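Local coordinates for aminofutalosine deaminase (Helicobacter pylori, PDB 7LKK), which probably deaminates aminofutalosine and adenosine-type nucleosides hydrolytically, as a metal-dependent enzyme of the menaquinone pathway, at residues A121-V130 and I334-L342. Numbering follows the deposited sequence.
Sequences AIMAQLKSGV and ISLSLLDEL
Ser128, just past the end of helix 115-127, meets Leu339 in the N-terminal turn of helix 338-348, joining two helices of the TIM-barrel fold of the amidohydrolase family. Leu339 N donates to Ser128 OG over 3.2 Å, nearly straight at 163°. The Ser128 hydroxyl lies anti to its own backbone N (chi1 -178°), which carries it across to the start of the second helix. Ser128 OG is also 2.9 Å from Leu338 N. Ser337 is the N-cap of this helix, and its OG accepts from Asp340 N. Just before it, Ser335 OG accepts from Ser337 N in an ST turn and donates to Asp340 OD2 on the anti side, tilted 23° from the carboxylate plane. A Schellman motif ends the first helix, with Gly129 at positive phi. The methyl Leu339 CD1 lies 3.6 Å from Ser128 O, which is buried and has no hydrogen-bond partner in the model.

Apolar contacts lie to both sides of Ser128 along its chain. The side chains of Val130 and Leu338 cross at about a right angle, with Val130 CG2 3.7 Å from Leu338 CB. Phe75 of strand 69-80 touches both. Leu336 lies about 7 Å, between side chains, from the iron ligand Asp328. Leu336 CD1 packs on Ala121 CB at 3.6 Å.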
loop_
_atom_site.group_PDB
_atom_site.type_symbol
_atom_site.label_atom_id
_atom_site.label_comp_id
_atom_site.label_asym_id
_atom_site.label_seq_id
_atom_site.Cartn_x
_atom_site.Cartn_y
_atom_site.Cartn_z
ATOM N N ALA A 121 -3.631 14.502 -13.384
ATOM C CA ALA A 121 -2.790 13.315 -13.501
ATOM C C ALA A 121 -1.359 13.698 -13.841
ATOM O O ALA A 121 -0.404 13.128 -13.302
ATOM C CB ALA A 121 -3.353 12.377 -14.568
ATOM N N ILE A 122 -1.197 14.666 -14.741
ATOM C CA ILE A 122 0.136 15.117 -15.112
ATOM C C ILE A 122 0.816 15.685 -13.892
ATOM O O ILE A 122 2.029 15.507 -13.671
ATOM C CB ILE A 122 0.052 16.180 -16.224
ATOM C CG1 ILE A 122 -0.216 15.527 -17.566
ATOM C CG2 ILE A 122 1.323 17.050 -16.259
ATOM C CD1 ILE A 122 -0.645 16.494 -18.622
ATOM N N MET A 123 0.052 16.437 -13.098
ATOM C CA MET A 123 0.772 17.143 -12.072
ATOM C C MET A 123 1.162 16.179 -10.955
ATOM O O MET A 123 2.175 16.389 -10.279
ATOM C CB MET A 123 -0.031 18.325 -11.523
ATOM C CG MET A 123 0.536 19.705 -11.966
ATOM S SD MET A 123 -0.198 20.991 -10.876
ATOM C CE MET A 123 -1.960 21.089 -11.131
ATOM N N ALA A 124 0.328 15.162 -10.729
ATOM C CA ALA A 124 0.629 14.065 -9.805
ATOM C C ALA A 124 1.918 13.331 -10.189
ATOM O O ALA A 124 2.676 12.890 -9.313
ATOM C CB ALA A 124 -0.523 13.047 -9.778
ATOM N N GLN A 125 2.164 13.155 -11.492
ATOM C CA GLN A 125 3.434 12.586 -11.951
ATOM C C GLN A 125 4.608 13.467 -11.532
ATOM O O GLN A 125 5.543 13.016 -10.858
ATOM C CB GLN A 125 3.414 12.419 -13.475
ATOM C CG GLN A 125 2.301 11.522 -13.991
ATOM C CD GLN A 125 2.482 10.084 -13.560
ATOM O OE1 GLN A 125 3.248 9.332 -14.169
ATOM N NE2 GLN A 125 1.775 9.689 -12.513
ATOM N N LEU A 126 4.557 14.745 -11.913
ATOM C CA LEU A 126 5.677 15.650 -11.671
ATOM C C LEU A 126 5.983 15.780 -10.184
ATOM O O LEU A 126 7.147 15.723 -9.773
ATOM C CB LEU A 126 5.378 17.017 -12.283
ATOM C CG LEU A 126 5.338 17.070 -13.810
ATOM C CD1 LEU A 126 4.576 18.299 -14.277
ATOM C CD2 LEU A 126 6.746 17.057 -14.382
ATOM N N LYS A 127 4.951 15.954 -9.356
ATOM C CA LYS A 127 5.191 16.080 -7.923
ATOM C C LYS A 127 5.669 14.776 -7.303
ATOM O O LYS A 127 6.301 14.804 -6.241
ATOM C CB LYS A 127 3.930 16.560 -7.208
ATOM C CG LYS A 127 3.672 18.056 -7.333
ATOM C CD LYS A 127 2.253 18.434 -6.906
ATOM C CE LYS A 127 1.560 17.316 -6.135
ATOM N NZ LYS A 127 0.694 16.478 -7.012
ATOM N N SER A 128 5.396 13.643 -7.946
ATOM C CA SER A 128 5.902 12.350 -7.504
ATOM C C SER A 128 7.340 12.098 -7.933
ATOM O O SER A 128 7.884 11.033 -7.619
ATOM C CB SER A 128 5.003 11.228 -8.037
ATOM O OG SER A 128 5.436 9.959 -7.582
ATOM N N GLY A 129 7.961 13.036 -8.644
ATOM C CA GLY A 129 9.310 12.865 -9.139
ATOM C C GLY A 129 9.420 12.235 -10.509
ATOM O O GLY A 129 10.535 11.915 -10.938
ATOM N N VAL A 130 8.304 12.056 -11.212
ATOM C CA VAL A 130 8.308 11.421 -12.526
ATOM C C VAL A 130 8.666 12.457 -13.581
ATOM O O VAL A 130 8.039 13.520 -13.661
ATOM C CB VAL A 130 6.944 10.776 -12.826
ATOM C CG1 VAL A 130 6.927 10.189 -14.230
ATOM C CG2 VAL A 130 6.618 9.711 -11.792
ATOM N N ILE A 334 -5.791 3.711 -7.699
ATOM C CA ILE A 334 -6.321 4.819 -6.910
ATOM C C ILE A 334 -5.394 6.021 -6.900
ATOM O O ILE A 334 -5.824 7.110 -6.487
ATOM C CB ILE A 334 -6.633 4.387 -5.461
ATOM C CG1 ILE A 334 -5.354 3.945 -4.751
ATOM C CG2 ILE A 334 -7.680 3.284 -5.441
ATOM C CD1 ILE A 334 -5.549 3.626 -3.279
ATOM N N SER A 335 -4.147 5.868 -7.341
ATOM C CA SER A 335 -3.194 6.965 -7.334
ATOM C C SER A 335 -2.247 6.815 -8.515
ATOM O O SER A 335 -1.894 5.700 -8.909
ATOM C CB SER A 335 -2.403 7.007 -6.022
ATOM O OG SER A 335 -1.303 7.892 -6.124
ATOM N N LEU A 336 -1.838 7.951 -9.076
ATOM C CA LEU A 336 -0.839 7.975 -10.136
ATOM C C LEU A 336 0.526 8.419 -9.632
ATOM O O LEU A 336 1.449 8.592 -10.435
ATOM C CB LEU A 336 -1.297 8.875 -11.285
ATOM C CG LEU A 336 -2.470 8.345 -12.116
ATOM C CD1 LEU A 336 -2.567 9.090 -13.437
ATOM C CD2 LEU A 336 -2.340 6.848 -12.353
ATOM N N SER A 337 0.674 8.613 -8.326
ATOM C CA SER A 337 1.992 8.809 -7.741
ATOM C C SER A 337 2.808 7.532 -7.898
ATOM O O SER A 337 2.403 6.471 -7.412
ATOM C CB SER A 337 1.867 9.186 -6.268
ATOM O OG SER A 337 3.095 8.991 -5.589
ATOM N N LEU A 338 3.949 7.625 -8.587
ATOM C CA LEU A 338 4.801 6.449 -8.723
ATOM C C LEU A 338 5.348 6.008 -7.373
ATOM O O LEU A 338 5.599 4.816 -7.166
ATOM C CB LEU A 338 5.942 6.720 -9.705
ATOM C CG LEU A 338 6.722 5.476 -10.150
ATOM C CD1 LEU A 338 5.790 4.430 -10.745
ATOM C CD2 LEU A 338 7.820 5.833 -11.138
ATOM N N LEU A 339 5.523 6.947 -6.441
ATOM C CA LEU A 339 5.977 6.584 -5.101
ATOM C C LEU A 339 4.943 5.724 -4.382
ATOM O O LEU A 339 5.304 4.769 -3.682
ATOM C CB LEU A 339 6.287 7.846 -4.298
ATOM C CG LEU A 339 7.500 8.643 -4.786
ATOM C CD1 LEU A 339 7.513 10.040 -4.189
ATOM C CD2 LEU A 339 8.787 7.909 -4.458
ATOM N N ASP A 340 3.657 6.045 -4.543
ATOM C CA ASP A 340 2.608 5.181 -4.012
ATOM C C ASP A 340 2.667 3.798 -4.647
ATOM O O ASP A 340 2.513 2.782 -3.958
ATOM C CB ASP A 340 1.232 5.810 -4.245
ATOM C CG ASP A 340 0.973 7.008 -3.351
ATOM O OD1 ASP A 340 1.793 7.276 -2.451
ATOM O OD2 ASP A 340 -0.059 7.685 -3.551
ATOM N N GLU A 341 2.899 3.742 -5.962
ATOM C CA GLU A 341 2.986 2.459 -6.652
ATOM C C GLU A 341 4.170 1.644 -6.156
ATOM O O GLU A 341 4.081 0.416 -6.032
ATOM C CB GLU A 341 3.093 2.683 -8.162
ATOM C CG GLU A 341 2.763 1.458 -8.998
ATOM C CD GLU A 341 1.300 1.079 -8.917
ATOM O OE1 GLU A 341 0.464 1.974 -8.671
ATOM O OE2 GLU A 341 0.982 -0.115 -9.097
ATOM N N LEU A 342 5.293 2.307 -5.870
ATOM C CA LEU A 342 6.470 1.594 -5.388
ATOM C C LEU A 342 6.239 1.016 -3.998
ATOM O O LEU A 342 6.694 -0.093 -3.700
ATOM C CB LEU A 342 7.684 2.524 -5.396
ATOM C CG LEU A 342 8.125 2.964 -6.796
ATOM C CD1 LEU A 342 9.264 3.975 -6.724
ATOM C CD2 LEU A 342 8.515 1.757 -7.639
#